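Local coordinates for putative uncharacterized protein (Chaetomium thermophilum, PDB 4XRI) that probably carries protein cargo into the nucleus as importin beta, a flexible HEAT-repeat transport receptor expected to bind a small GTPase, at residues L278-D283 / P334-L339; G248-L253 / K289-F294; G817-L822 / R862-Q867; C299-A304 / Q317-Y322. The protein carries 2 engineered substitutions. All blocks are in the same frame, centred on the assembly; numbering follows the deposited sequence.

Interaction 1 (L278-D283 / P334-L339)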
loop_
_atom_site.group_PDB
_atom_site.type_symbol
_atom_site.label_atom_id
_atom_site.label_comp_id
_atom_site.label_asym_id
_atom_site.label_seq_id
_atom_site.Cartn_x
_atom_site.Cartn_y
_atom_site.Cartn_z
ATOM N N LEU A 278 -16.679 14.433 -24.525
ATOM C CA LEU A 278 -16.958 13.614 -25.698
ATOM C C LEU A 278 -16.402 12.208 -25.520
ATOM O O LEU A 278 -17.041 11.226 -25.892
ATOM C CB LEU A 278 -16.368 14.255 -26.960
ATOM C CG LEU A 278 -16.931 15.595 -27.440
ATOM C CD1 LEU A 278 -16.222 16.034 -28.712
ATOM C CD2 LEU A 278 -18.432 15.500 -27.665
ATOM N N GLY A 279 -15.205 12.120 -24.952
ATOM C CA GLY A 279 -14.547 10.842 -24.747
ATOM C C GLY A 279 -15.302 9.926 -23.805
ATOM O O GLY A 279 -15.397 8.724 -24.037
ATOM N N MET A 280 -15.841 10.498 -22.734
ATOM C CA MET A 280 -16.583 9.728 -21.741
ATOM C C MET A 280 -17.879 9.162 -22.310
ATOM O O MET A 280 -18.372 8.132 -21.848
ATOM C CB MET A 280 -16.895 10.592 -20.518
ATOM C CG MET A 280 -15.682 10.949 -19.680
ATOM S SD MET A 280 -16.112 11.939 -18.241
ATOM C CE MET A 280 -17.277 10.851 -17.432
ATOM N N LYS A 281 -18.423 9.836 -23.317
ATOM C CA LYS A 281 -19.697 9.437 -23.903
ATOM C C LYS A 281 -19.502 8.587 -25.157
ATOM O O LYS A 281 -20.455 8.311 -25.884
ATOM C CB LYS A 281 -20.535 10.675 -24.232
ATOM C CG LYS A 281 -20.798 11.570 -23.033
ATOM C CD LYS A 281 -21.565 12.818 -23.431
ATOM C CE LYS A 281 -22.949 12.468 -23.946
ATOM N NZ LYS A 281 -23.808 11.886 -22.878
ATOM N N SER A 282 -18.264 8.171 -25.401
ATOM C CA SER A 282 -17.932 7.402 -26.595
ATOM C C SER A 282 -18.576 6.020 -26.606
ATOM O O SER A 282 -18.813 5.424 -25.556
ATOM C CB SER A 282 -16.417 7.259 -26.726
ATOM O OG SER A 282 -16.075 6.392 -27.794
ATOM N N ASP A 283 -18.852 5.518 -27.804
ATOM C CA ASP A 283 -19.428 4.188 -27.971
ATOM C C ASP A 283 -18.375 3.112 -27.748
ATOM O O ASP A 283 -18.699 1.953 -27.495
ATOM C CB ASP A 283 -20.053 4.044 -29.363
ATOM C CG ASP A 283 -21.219 4.988 -29.575
ATOM O OD1 ASP A 283 -21.921 5.297 -28.588
ATOM O OD2 ASP A 283 -21.434 5.423 -30.727
ATOM N N PRO A 334 -23.123 14.308 -14.299
ATOM C CA PRO A 334 -24.262 13.608 -14.908
ATOM C C PRO A 334 -23.856 12.479 -15.860
ATOM O O PRO A 334 -24.581 11.491 -15.969
ATOM C CB PRO A 334 -24.985 14.723 -15.671
ATOM C CG PRO A 334 -24.678 15.948 -14.909
ATOM C CD PRO A 334 -23.255 15.771 -14.442
ATOM N N VAL A 335 -22.714 12.617 -16.526
ATOM C CA VAL A 335 -22.230 11.573 -17.423
ATOM C C VAL A 335 -21.780 10.350 -16.630
ATOM O O VAL A 335 -22.057 9.212 -17.015
ATOM C CB VAL A 335 -21.065 12.073 -18.303
ATOM C CG1 VAL A 335 -20.449 10.923 -19.080
ATOM C CG2 VAL A 335 -21.549 13.157 -19.254
ATOM N N LEU A 336 -21.090 10.597 -15.520
ATOM C CA LEU A 336 -20.644 9.526 -14.634
ATOM C C LEU A 336 -21.823 8.720 -14.106
ATOM O O LEU A 336 -21.792 7.490 -14.091
ATOM C CB LEU A 336 -19.838 10.096 -13.465
ATOM C CG LEU A 336 -18.415 10.550 -13.784
ATOM C CD1 LEU A 336 -17.804 11.230 -12.574
ATOM C CD2 LEU A 336 -17.578 9.360 -14.220
ATOM N N LEU A 337 -22.859 9.430 -13.671
ATOM C CA LEU A 337 -24.078 8.807 -13.170
ATOM C C LEU A 337 -24.738 7.950 -14.242
ATOM O O LEU A 337 -25.258 6.871 -13.959
ATOM C CB LEU A 337 -25.052 9.879 -12.675
ATOM C CG LEU A 337 -24.506 10.712 -11.512
ATOM C CD1 LEU A 337 -25.356 11.940 -11.255
ATOM C CD2 LEU A 337 -24.415 9.855 -10.264
ATOM N N GLN A 338 -24.710 8.445 -15.474
ATOM C CA GLN A 338 -25.250 7.715 -16.613
ATOM C C GLN A 338 -24.464 6.425 -16.842
ATOM O O GLN A 338 -25.031 5.389 -17.199
ATOM C CB GLN A 338 -25.220 8.591 -17.867
ATOM C CG GLN A 338 -26.294 8.265 -18.883
ATOM C CD GLN A 338 -26.233 9.172 -20.097
ATOM O OE1 GLN A 338 -25.214 9.813 -20.356
ATOM N NE2 GLN A 338 -27.330 9.235 -20.846
ATOM N N LEU A 339 -23.154 6.496 -16.625
ATOM C CA LEU A 339 -22.279 5.344 -16.813
ATOM C C LEU A 339 -22.471 4.299 -15.722
ATOM O O LEU A 339 -22.127 3.131 -15.906
ATOM C CB LEU A 339 -20.816 5.787 -16.854
ATOM C CG LEU A 339 -20.380 6.544 -18.110
ATOM C CD1 LEU A 339 -18.930 6.980 -17.991
ATOM C CD2 LEU A 339 -20.587 5.680 -19.349
#

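Interaction 2 (G248-L253 / K289-F294)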
loop_
_atom_site.group_PDB
_atom_site.type_symbol
_atom_site.label_atom_id
_atom_site.label_comp_id
_atom_site.label_asym_id
_atom_site.label_seq_id
_atom_site.Cartn_x
_atom_site.Cartn_y
_atom_site.Cartn_z
ATOM N N GLY A 248 -4.742 6.013 -27.628
ATOM C CA GLY A 248 -3.379 6.462 -27.419
ATOM C C GLY A 248 -3.344 7.919 -27.008
ATOM O O GLY A 248 -2.575 8.314 -26.131
ATOM N N ALA A 249 -4.198 8.720 -27.639
ATOM C CA ALA A 249 -4.277 10.149 -27.352
ATOM C C ALA A 249 -4.717 10.428 -25.918
ATOM O O ALA A 249 -4.113 11.248 -25.220
ATOM C CB ALA A 249 -5.221 10.823 -28.322
ATOM N N PHE A 250 -5.768 9.741 -25.481
ATOM C CA PHE A 250 -6.315 9.956 -24.143
ATOM C C PHE A 250 -5.377 9.452 -23.057
ATOM O O PHE A 250 -5.287 10.038 -21.980
ATOM C CB PHE A 250 -7.677 9.283 -24.003
ATOM C CG PHE A 250 -8.817 10.136 -24.467
ATOM C CD1 PHE A 250 -9.232 11.219 -23.713
ATOM C CD2 PHE A 250 -9.469 9.865 -25.657
ATOM C CE1 PHE A 250 -10.277 12.013 -24.130
ATOM C CE2 PHE A 250 -10.519 10.656 -26.082
ATOM C CZ PHE A 250 -10.923 11.732 -25.318
ATOM N N GLY A 251 -4.674 8.364 -23.352
ATOM C CA GLY A 251 -3.671 7.843 -22.446
ATOM C C GLY A 251 -2.547 8.846 -22.294
ATOM O O GLY A 251 -2.034 9.067 -21.199
ATOM N N CYS A 252 -2.166 9.456 -23.412
ATOM C CA CYS A 252 -1.161 10.512 -23.426
ATOM C C CYS A 252 -1.632 11.702 -22.596
ATOM O O CYS A 252 -0.872 12.278 -21.816
ATOM C CB CYS A 252 -0.874 10.947 -24.867
ATOM S SG CYS A 252 0.602 11.943 -25.099
ATOM N N LEU A 253 -2.901 12.057 -22.772
ATOM C CA LEU A 253 -3.494 13.199 -22.093
ATOM C C LEU A 253 -3.540 12.982 -20.580
ATOM O O LEU A 253 -3.294 13.906 -19.803
ATOM C CB LEU A 253 -4.898 13.458 -22.644
ATOM C CG LEU A 253 -5.518 14.833 -22.408
ATOM C CD1 LEU A 253 -4.529 15.925 -22.788
ATOM C CD2 LEU A 253 -6.805 14.968 -23.217
ATOM N N LYS A 289 -13.337 4.609 -20.947
ATOM C CA LYS A 289 -12.579 4.312 -19.732
ATOM C C LYS A 289 -11.462 5.317 -19.499
ATOM O O LYS A 289 -11.252 5.786 -18.380
ATOM C CB LYS A 289 -11.977 2.908 -19.797
ATOM C CG LYS A 289 -12.944 1.767 -19.549
ATOM C CD LYS A 289 -12.184 0.451 -19.533
ATOM C CE LYS A 289 -13.111 -0.742 -19.505
ATOM N NZ LYS A 289 -12.335 -2.012 -19.495
ATOM N N LEU A 290 -10.736 5.627 -20.568
ATOM C CA LEU A 290 -9.589 6.524 -20.498
ATOM C C LEU A 290 -10.004 7.959 -20.190
ATOM O O LEU A 290 -9.299 8.688 -19.485
ATOM C CB LEU A 290 -8.809 6.476 -21.808
ATOM C CG LEU A 290 -8.005 5.194 -22.015
ATOM C CD1 LEU A 290 -7.514 5.079 -23.447
ATOM C CD2 LEU A 290 -6.836 5.163 -21.050
ATOM N N ALA A 291 -11.157 8.354 -20.719
ATOM C CA ALA A 291 -11.675 9.694 -20.500
ATOM C C ALA A 291 -12.192 9.842 -19.071
ATOM O O ALA A 291 -12.051 10.900 -18.466
ATOM C CB ALA A 291 -12.771 10.012 -21.508
ATOM N N VAL A 292 -12.788 8.781 -18.537
ATOM C CA VAL A 292 -13.208 8.770 -17.139
ATOM C C VAL A 292 -11.978 8.826 -16.244
ATOM O O VAL A 292 -11.953 9.536 -15.236
ATOM C CB VAL A 292 -14.050 7.518 -16.801
ATOM C CG1 VAL A 292 -14.167 7.339 -15.292
ATOM C CG2 VAL A 292 -15.422 7.624 -17.434
ATOM N N GLU A 293 -10.953 8.074 -16.633
ATOM C CA GLU A 293 -9.680 8.066 -15.924
ATOM C C GLU A 293 -9.041 9.452 -15.913
ATOM O O GLU A 293 -8.357 9.822 -14.955
ATOM C CB GLU A 293 -8.733 7.045 -16.561
ATOM C CG GLU A 293 -7.287 7.121 -16.086
ATOM C CD GLU A 293 -7.120 6.727 -14.630
ATOM O OE1 GLU A 293 -8.021 6.058 -14.080
ATOM O OE2 GLU A 293 -6.083 7.088 -14.033
ATOM N N PHE A 294 -9.270 10.215 -16.979
ATOM C CA PHE A 294 -8.788 11.591 -17.051
ATOM C C PHE A 294 -9.287 12.401 -15.869
ATOM O O PHE A 294 -8.519 13.117 -15.220
ATOM C CB PHE A 294 -9.229 12.262 -18.356
ATOM C CG PHE A 294 -8.882 13.726 -18.435
ATOM C CD1 PHE A 294 -7.654 14.132 -18.930
ATOM C CD2 PHE A 294 -9.783 14.696 -18.017
ATOM C CE1 PHE A 294 -7.330 15.471 -19.004
ATOM C CE2 PHE A 294 -9.460 16.036 -18.087
ATOM C CZ PHE A 294 -8.235 16.423 -18.584
#

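Interaction 3 (G817-L822 / R862-Q867)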
loop_
_atom_site.group_PDB
_atom_site.type_symbol
_atom_site.label_atom_id
_atom_site.label_comp_id
_atom_site.label_asym_id
_atom_site.label_seq_id
_atom_site.Cartn_x
_atom_site.Cartn_y
_atom_site.Cartn_z
ATOM N N GLY A 817 11.216 12.277 26.574
ATOM C CA GLY A 817 11.253 11.346 27.685
ATOM C C GLY A 817 12.661 11.085 28.179
ATOM O O GLY A 817 12.912 11.087 29.381
ATOM N N VAL A 818 13.583 10.875 27.245
ATOM C CA VAL A 818 14.971 10.587 27.591
ATOM C C VAL A 818 15.651 11.794 28.233
ATOM O O VAL A 818 16.415 11.647 29.191
ATOM C CB VAL A 818 15.767 10.129 26.348
ATOM C CG1 VAL A 818 17.268 10.277 26.564
ATOM C CG2 VAL A 818 15.417 8.686 26.020
ATOM N N ILE A 819 15.366 12.981 27.709
ATOM C CA ILE A 819 15.887 14.217 28.283
ATOM C C ILE A 819 15.476 14.342 29.749
ATOM O O ILE A 819 16.301 14.624 30.616
ATOM C CB ILE A 819 15.401 15.450 27.500
ATOM C CG1 ILE A 819 16.081 15.510 26.131
ATOM C CG2 ILE A 819 15.676 16.724 28.288
ATOM C CD1 ILE A 819 15.486 16.557 25.212
ATOM N N GLY A 820 14.196 14.107 30.015
ATOM C CA GLY A 820 13.675 14.132 31.368
ATOM C C GLY A 820 14.292 13.052 32.238
ATOM O O GLY A 820 14.688 13.312 33.372
ATOM N N ASP A 821 14.370 11.836 31.701
ATOM C CA ASP A 821 14.978 10.709 32.409
ATOM C C ASP A 821 16.411 11.019 32.814
ATOM O O ASP A 821 16.824 10.730 33.937
ATOM C CB ASP A 821 14.949 9.442 31.547
ATOM C CG ASP A 821 13.546 8.919 31.324
ATOM O OD1 ASP A 821 12.654 9.236 32.138
ATOM O OD2 ASP A 821 13.339 8.184 30.337
ATOM N N LEU A 822 17.165 11.613 31.893
ATOM C CA LEU A 822 18.557 11.968 32.147
ATOM C C LEU A 822 18.681 12.991 33.270
ATOM O O LEU A 822 19.596 12.913 34.092
ATOM C CB LEU A 822 19.211 12.510 30.875
ATOM C CG LEU A 822 19.645 11.454 29.859
ATOM C CD1 LEU A 822 20.128 12.104 28.574
ATOM C CD2 LEU A 822 20.729 10.571 30.459
ATOM N N ARG A 862 6.523 19.114 28.162
ATOM C CA ARG A 862 6.422 20.021 29.299
ATOM C C ARG A 862 7.231 19.496 30.475
ATOM O O ARG A 862 7.924 20.259 31.152
ATOM C CB ARG A 862 4.962 20.224 29.702
ATOM C CG ARG A 862 4.201 21.116 28.743
ATOM C CD ARG A 862 2.776 21.361 29.200
ATOM N NE ARG A 862 2.092 22.285 28.302
ATOM C CZ ARG A 862 0.790 22.252 28.039
ATOM N NH1 ARG A 862 0.263 23.133 27.203
ATOM N NH2 ARG A 862 0.020 21.335 28.607
ATOM N N TRP A 863 7.145 18.191 30.713
ATOM C CA TRP A 863 7.940 17.557 31.757
ATOM C C TRP A 863 9.422 17.738 31.473
ATOM O O TRP A 863 10.205 18.021 32.378
ATOM C CB TRP A 863 7.602 16.070 31.874
ATOM C CG TRP A 863 8.494 15.335 32.831
ATOM C CD1 TRP A 863 8.660 15.598 34.159
ATOM C CD2 TRP A 863 9.335 14.215 32.536
ATOM N NE1 TRP A 863 9.556 14.714 34.709
ATOM C CE2 TRP A 863 9.986 13.850 33.730
ATOM C CE3 TRP A 863 9.605 13.480 31.375
ATOM C CZ2 TRP A 863 10.886 12.793 33.804
ATOM C CZ3 TRP A 863 10.499 12.427 31.448
ATOM C CH2 TRP A 863 11.126 12.093 32.653
ATOM N N ALA A 864 9.796 17.578 30.206
ATOM C CA ALA A 864 11.179 17.755 29.785
ATOM C C ALA A 864 11.655 19.171 30.082
ATOM O O ALA A 864 12.735 19.362 30.632
ATOM C CB ALA A 864 11.331 17.441 28.304
ATOM N N ARG A 865 10.838 20.158 29.722
ATOM C CA ARG A 865 11.165 21.557 29.979
ATOM C C ARG A 865 11.392 21.807 31.464
ATOM O O ARG A 865 12.388 22.415 31.858
ATOM C CB ARG A 865 10.056 22.477 29.469
ATOM C CG ARG A 865 10.203 23.917 29.935
ATOM C CD ARG A 865 9.048 24.783 29.462
ATOM N NE ARG A 865 7.754 24.192 29.787
ATOM C CZ ARG A 865 6.585 24.769 29.530
ATOM N NH1 ARG A 865 6.545 25.960 28.949
ATOM N NH2 ARG A 865 5.457 24.155 29.859
ATOM N N GLU A 866 10.460 21.324 32.280
ATOM C CA GLU A 866 10.539 21.490 33.723
ATOM C C GLU A 866 11.781 20.795 34.269
ATOM O O GLU A 866 12.504 21.360 35.085
ATOM C CB GLU A 866 9.283 20.945 34.402
ATOM C CG GLU A 866 8.886 21.719 35.644
ATOM C CD GLU A 866 8.443 23.129 35.317
ATOM O OE1 GLU A 866 7.753 23.308 34.291
ATOM O OE2 GLU A 866 8.793 24.057 36.076
ATOM N N GLN A 867 12.033 19.574 33.803
ATOM C CA GLN A 867 13.227 18.820 34.194
ATOM C C GLN A 867 14.512 19.567 33.862
ATOM O O GLN A 867 15.462 19.612 34.646
ATOM C CB GLN A 867 13.234 17.457 33.502
ATOM C CG GLN A 867 12.239 16.461 34.080
ATOM C CD GLN A 867 12.595 16.011 35.488
ATOM O OE1 GLN A 867 12.472 16.772 36.448
ATOM N NE2 GLN A 867 13.041 14.764 35.616
#

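Interaction 4 (C299-A304 / Q317-Y322)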
loop_
_atom_site.group_PDB
_atom_site.type_symbol
_atom_site.label_atom_id
_atom_site.label_comp_id
_atom_site.label_asym_id
_atom_site.label_seq_id
_atom_site.Cartn_x
_atom_site.Cartn_y
_atom_site.Cartn_z
ATOM N N CYS A 299 -9.155 14.676 -10.322
ATOM C CA CYS A 299 -9.683 14.649 -8.965
ATOM C C CYS A 299 -8.617 14.249 -7.953
ATOM O O CYS A 299 -8.501 14.865 -6.894
ATOM C CB CYS A 299 -10.880 13.701 -8.879
ATOM S SG CYS A 299 -12.390 14.369 -9.626
ATOM N N GLU A 300 -7.836 13.225 -8.285
ATOM C CA GLU A 300 -6.755 12.775 -7.415
ATOM C C GLU A 300 -5.744 13.890 -7.164
ATOM O O GLU A 300 -5.346 14.132 -6.024
ATOM C CB GLU A 300 -6.055 11.556 -8.016
ATOM C CG GLU A 300 -6.845 10.265 -7.871
ATOM C CD GLU A 300 -6.231 9.109 -8.637
ATOM O OE1 GLU A 300 -5.320 9.353 -9.456
ATOM O OE2 GLU A 300 -6.662 7.956 -8.421
ATOM N N GLU A 301 -5.344 14.571 -8.235
ATOM C CA GLU A 301 -4.422 15.698 -8.134
ATOM C C GLU A 301 -4.983 16.797 -7.245
ATOM O O GLU A 301 -4.295 17.304 -6.358
ATOM C CB GLU A 301 -4.112 16.271 -9.519
ATOM C CG GLU A 301 -3.069 15.494 -10.292
ATOM C CD GLU A 301 -1.699 15.559 -9.644
ATOM O OE1 GLU A 301 -1.223 16.681 -9.363
ATOM O OE2 GLU A 301 -1.107 14.486 -9.406
ATOM N N GLU A 302 -6.235 17.163 -7.491
ATOM C CA GLU A 302 -6.849 18.271 -6.775
ATOM C C GLU A 302 -7.154 17.915 -5.319
ATOM O O GLU A 302 -7.122 18.780 -4.448
ATOM C CB GLU A 302 -8.114 18.728 -7.501
ATOM C CG GLU A 302 -7.822 19.289 -8.887
ATOM C CD GLU A 302 -8.934 20.162 -9.440
ATOM O OE1 GLU A 302 -10.118 19.838 -9.219
ATOM O OE2 GLU A 302 -8.617 21.185 -10.085
ATOM N N ILE A 303 -7.429 16.642 -5.051
ATOM C CA ILE A 303 -7.593 16.186 -3.674
ATOM C C ILE A 303 -6.281 16.356 -2.909
ATOM O O ILE A 303 -6.265 16.839 -1.774
ATOM C CB ILE A 303 -8.042 14.711 -3.601
ATOM C CG1 ILE A 303 -9.511 14.577 -4.006
ATOM C CG2 ILE A 303 -7.860 14.166 -2.192
ATOM C CD1 ILE A 303 -9.924 13.152 -4.307
ATOM N N ALA A 304 -5.183 15.962 -3.547
ATOM C CA ALA A 304 -3.855 16.096 -2.958
ATOM C C ALA A 304 -3.510 17.561 -2.713
ATOM O O ALA A 304 -3.025 17.924 -1.640
ATOM C CB ALA A 304 -2.812 15.451 -3.850
ATOM N N GLN A 317 3.446 28.956 0.199
ATOM C CA GLN A 317 3.621 27.510 0.160
ATOM C C GLN A 317 2.478 26.816 -0.583
ATOM O O GLN A 317 2.522 25.606 -0.803
ATOM C CB GLN A 317 3.725 26.939 1.577
ATOM C CG GLN A 317 4.785 27.577 2.459
ATOM C CD GLN A 317 4.845 26.942 3.839
ATOM O OE1 GLN A 317 4.010 27.216 4.701
ATOM N NE2 GLN A 317 5.833 26.078 4.047
ATOM N N MET A 318 1.453 27.578 -0.957
ATOM C CA MET A 318 0.300 27.011 -1.651
ATOM C C MET A 318 0.682 26.516 -3.040
ATOM O O MET A 318 1.394 27.192 -3.777
ATOM C CB MET A 318 -0.834 28.037 -1.763
ATOM C CG MET A 318 -1.308 28.602 -0.439
ATOM S SD MET A 318 -2.594 27.656 0.388
ATOM C CE MET A 318 -4.040 28.216 -0.504
ATOM N N ARG A 319 0.209 25.325 -3.384
ATOM C CA ARG A 319 0.358 24.803 -4.734
ATOM C C ARG A 319 -0.715 25.415 -5.625
ATOM O O ARG A 319 -1.803 25.739 -5.148
ATOM C CB ARG A 319 0.255 23.275 -4.746
ATOM C CG ARG A 319 1.224 22.573 -3.821
ATOM C CD ARG A 319 0.892 21.095 -3.725
ATOM N NE ARG A 319 0.890 20.449 -5.035
ATOM C CZ ARG A 319 0.504 19.197 -5.250
ATOM N NH1 ARG A 319 0.084 18.450 -4.237
ATOM N NH2 ARG A 319 0.533 18.692 -6.476
ATOM N N PRO A 320 -0.406 25.589 -6.919
ATOM C CA PRO A 320 -1.411 26.062 -7.879
ATOM C C PRO A 320 -2.657 25.176 -7.895
ATOM O O PRO A 320 -2.542 23.958 -7.978
ATOM C CB PRO A 320 -0.668 26.002 -9.218
ATOM C CG PRO A 320 0.763 26.177 -8.851
ATOM C CD PRO A 320 0.932 25.485 -7.528
ATOM N N PHE A 321 -3.830 25.797 -7.803
ATOM C CA PHE A 321 -5.095 25.068 -7.756
ATOM C C PHE A 321 -6.143 25.786 -8.601
ATOM O O PHE A 321 -6.422 26.964 -8.382
ATOM C CB PHE A 321 -5.573 24.920 -6.307
ATOM C CG PHE A 321 -6.850 24.142 -6.162
ATOM C CD1 PHE A 321 -6.850 22.763 -6.263
ATOM C CD2 PHE A 321 -8.047 24.790 -5.914
ATOM C CE1 PHE A 321 -8.020 22.043 -6.129
ATOM C CE2 PHE A 321 -9.221 24.077 -5.776
ATOM C CZ PHE A 321 -9.209 22.702 -5.886
ATOM N N TYR A 322 -6.726 25.069 -9.560
ATOM C CA TYR A 322 -7.581 25.694 -10.564
ATOM C C TYR A 322 -9.047 25.282 -10.468
ATOM O O TYR A 322 -9.870 25.751 -11.251
ATOM C CB TYR A 322 -7.062 25.368 -11.964
ATOM C CG TYR A 322 -5.618 25.751 -12.188
ATOM C CD1 TYR A 322 -5.166 27.031 -11.899
ATOM C CD2 TYR A 322 -4.707 24.828 -12.687
ATOM C CE1 TYR A 322 -3.844 27.384 -12.104
ATOM C CE2 TYR A 322 -3.386 25.170 -12.894
ATOM C CZ TYR A 322 -2.958 26.449 -12.602
ATOM O OH TYR A 322 -1.640 26.784 -12.812
#

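Interaction 1 (L278-D283 / P334-L339)
The carboxamide of Q338 is the flat side-chain group that meets K281 here, and it does so by its oxygen rather than by a face. K281 NZ lies 3.6 Å from Q338 OE1, with the two side chains crossing at about a right angle. This is polar proximity and not a hydrogen bond. No aromatic ring takes part across the contact, and the rest of it is aliphatic packing in the helical HEAT-repeat solenoid of importin beta. It joins the C-terminal end of helix 265-280 to helix 324-340.

M280 carries most of the packing. Its chain is extended as far as SD and then bends (chi3 58°), which brings the methyl in between two residues of the other helix. M280 CE is 3.6 Å from V335 CG1, and it comes equally near, 3.6 Å, to L336 CD2. V335 CG1, anti to its backbone N (chi1 172°), also meets the root of the same chain, 3.8 Å from M280 CB. K281 is the first residue to leave the helical backbone. Its aliphatic part lies against V335, with K281 CG 4.0 Å from V335 CG1.

Helix 285-310 adds A291 and W295 against M280, while C361 of helix 354-369 touches L336. One turn after V335, L339 CD1 lies 4.2 Å from the same methyl, M280 CE.

Interaction 2 (G248-L253 / K289-F294)
F250 and L290 mark one point where helix segments 248-253 and 289-294 come close, their N-to-C directions only 14° apart and their axes 9.1 Å apart at the closest. The contact between them is apolar and has no hydrogen bond. F250 and L290 meet at the roots of their side chains, with F250 CB 3.7 Å from L290 CB. L290 CD1 also comes within 4.3 Å of the backbone N of G251, which has no side chain. The F250 ring extends across the other helix, with F250 CE1 4.1 Å from A291 CB, an oblique approach to the ring.

One turn on, L253 and F294 make a second contact. Both side chains point toward the other helix, each with CG anti to the backbone N (chi1 -161° and 174°), and this brings the leucine branch to the phenylalanine ring. The branch point L253 CG lies 3.9 Å from F294 CE1. N254 donates a side-chain hydrogen bond to L290 O and adds a polar link.

Helix 265-280 packs against the same residues: L272 touches L253 and T276 touches F294. Two near-parallel helices, with the intervening one packed on both, are typical of stacked helical hairpins in a HEAT-repeat solenoid.

Interaction 3 (G817-L822 / R862-Q867)
G820 and the six-membered ring of W863 form the centre of this contact, where helices 809-825 and 855-872 of the HEAT-repeat solenoid come close, with G820 and A864 nearest by CA. G820 CA sits over one face of the ring, 3.8 Å from its centroid, in a CH-pi contact. G820 C is closer to the ring atom W863 CH2, at 3.3 Å. With no side chain on G820, the indole can lie directly on the helix backbone, a close glycine-aromatic packing.

At the ring edge, D821 OD1 stands 3.3 Å from W863 CH2. G817 O approaches the ring obliquely, 3.4 Å from W863 CZ3. W863 CG is anti to its backbone N (chi1 174°), which carries the indole across to the other helix. Q867, one turn on, lays its CG over the same face as G820. Its chain bends at chi2, and Q867 NE2 donates to G820 O over 3.1 Å. That bond is not straight (N-H...O 142°), and the donor stands 39° out of the carbonyl plane.

Further out, I819 CG2 and A864 CB pack at 4.4 Å. M816 touches A864. The carboxylate oxygen at the rim probably interacts favourably with the weakly positive C-H edge of the indole.

Interaction 4 (C299-A304 / Q317-Y322)
F321 turns the edge of its ring toward E302, and the two side chains cross at about a right angle. The ring atom F321 CE1 lies 3.6 Å from E302 CB, which sits near the ring plane. The glutamate chain continues past the same atom, with F321 CE1 3.9 Å from E302 CD. The carboxylate and ring planes are 38° apart, so the two groups are not stacked. F321 CG is anti to the backbone N (chi1 -178°), which swings the ring from the loop back to the helix.

The carboxylate of E302 has its polar partners elsewhere. OE2 is hydrogen-bonded to F324 N and to Y261 OH, and OE1 to A325 N. It thus holds two backbone N-H groups at the start of helix 324-340, a setting that would be expected to stabilise its negative charge.

The contact is a surface one in the HEAT-repeat solenoid. Segment 317-322 belongs to the irregular link that leads from helix 285-310 to helix 324-340 and folds back on the helix it has just left.

R319 stretches over that helix with its guanidinium turned steeply against E301. The carboxylate and guanidinium planes are 76° apart. R319 NH2 and E301 OE1 are 3.9 Å apart, a long salt bridge. NH1 has its stronger partner in D308, also by a salt bridge. R319 NH1 also passes the helix backbone, 4.0 Å from A304 C. Y322 leads its ring away from the helix, and its OH is hydrogen-bonded to E262 O.

Overall arrangement
Following the chain from the N terminus, interaction 2 opens on helix 243-260 at 248-253. Before it closes on helix 285-310, interaction 1 opens at the end of helix 265-280, so these two cross. They also touch, for example through L339 and V292. Farther along helix 285-310, interaction 4 closes a short loop from 299-304 to 317-322. This loop falls wholly within the span of interaction 1, which closes later on helix 324-340. Interactions 1 and 2 each bridge one intervening helix, and interaction 4 pins the linker after helix 285-310 back onto it. Interaction 3 follows separately, joining helices 809-825 and 855-872 near the C terminus, with its centre about 61 Å from that of interaction 1.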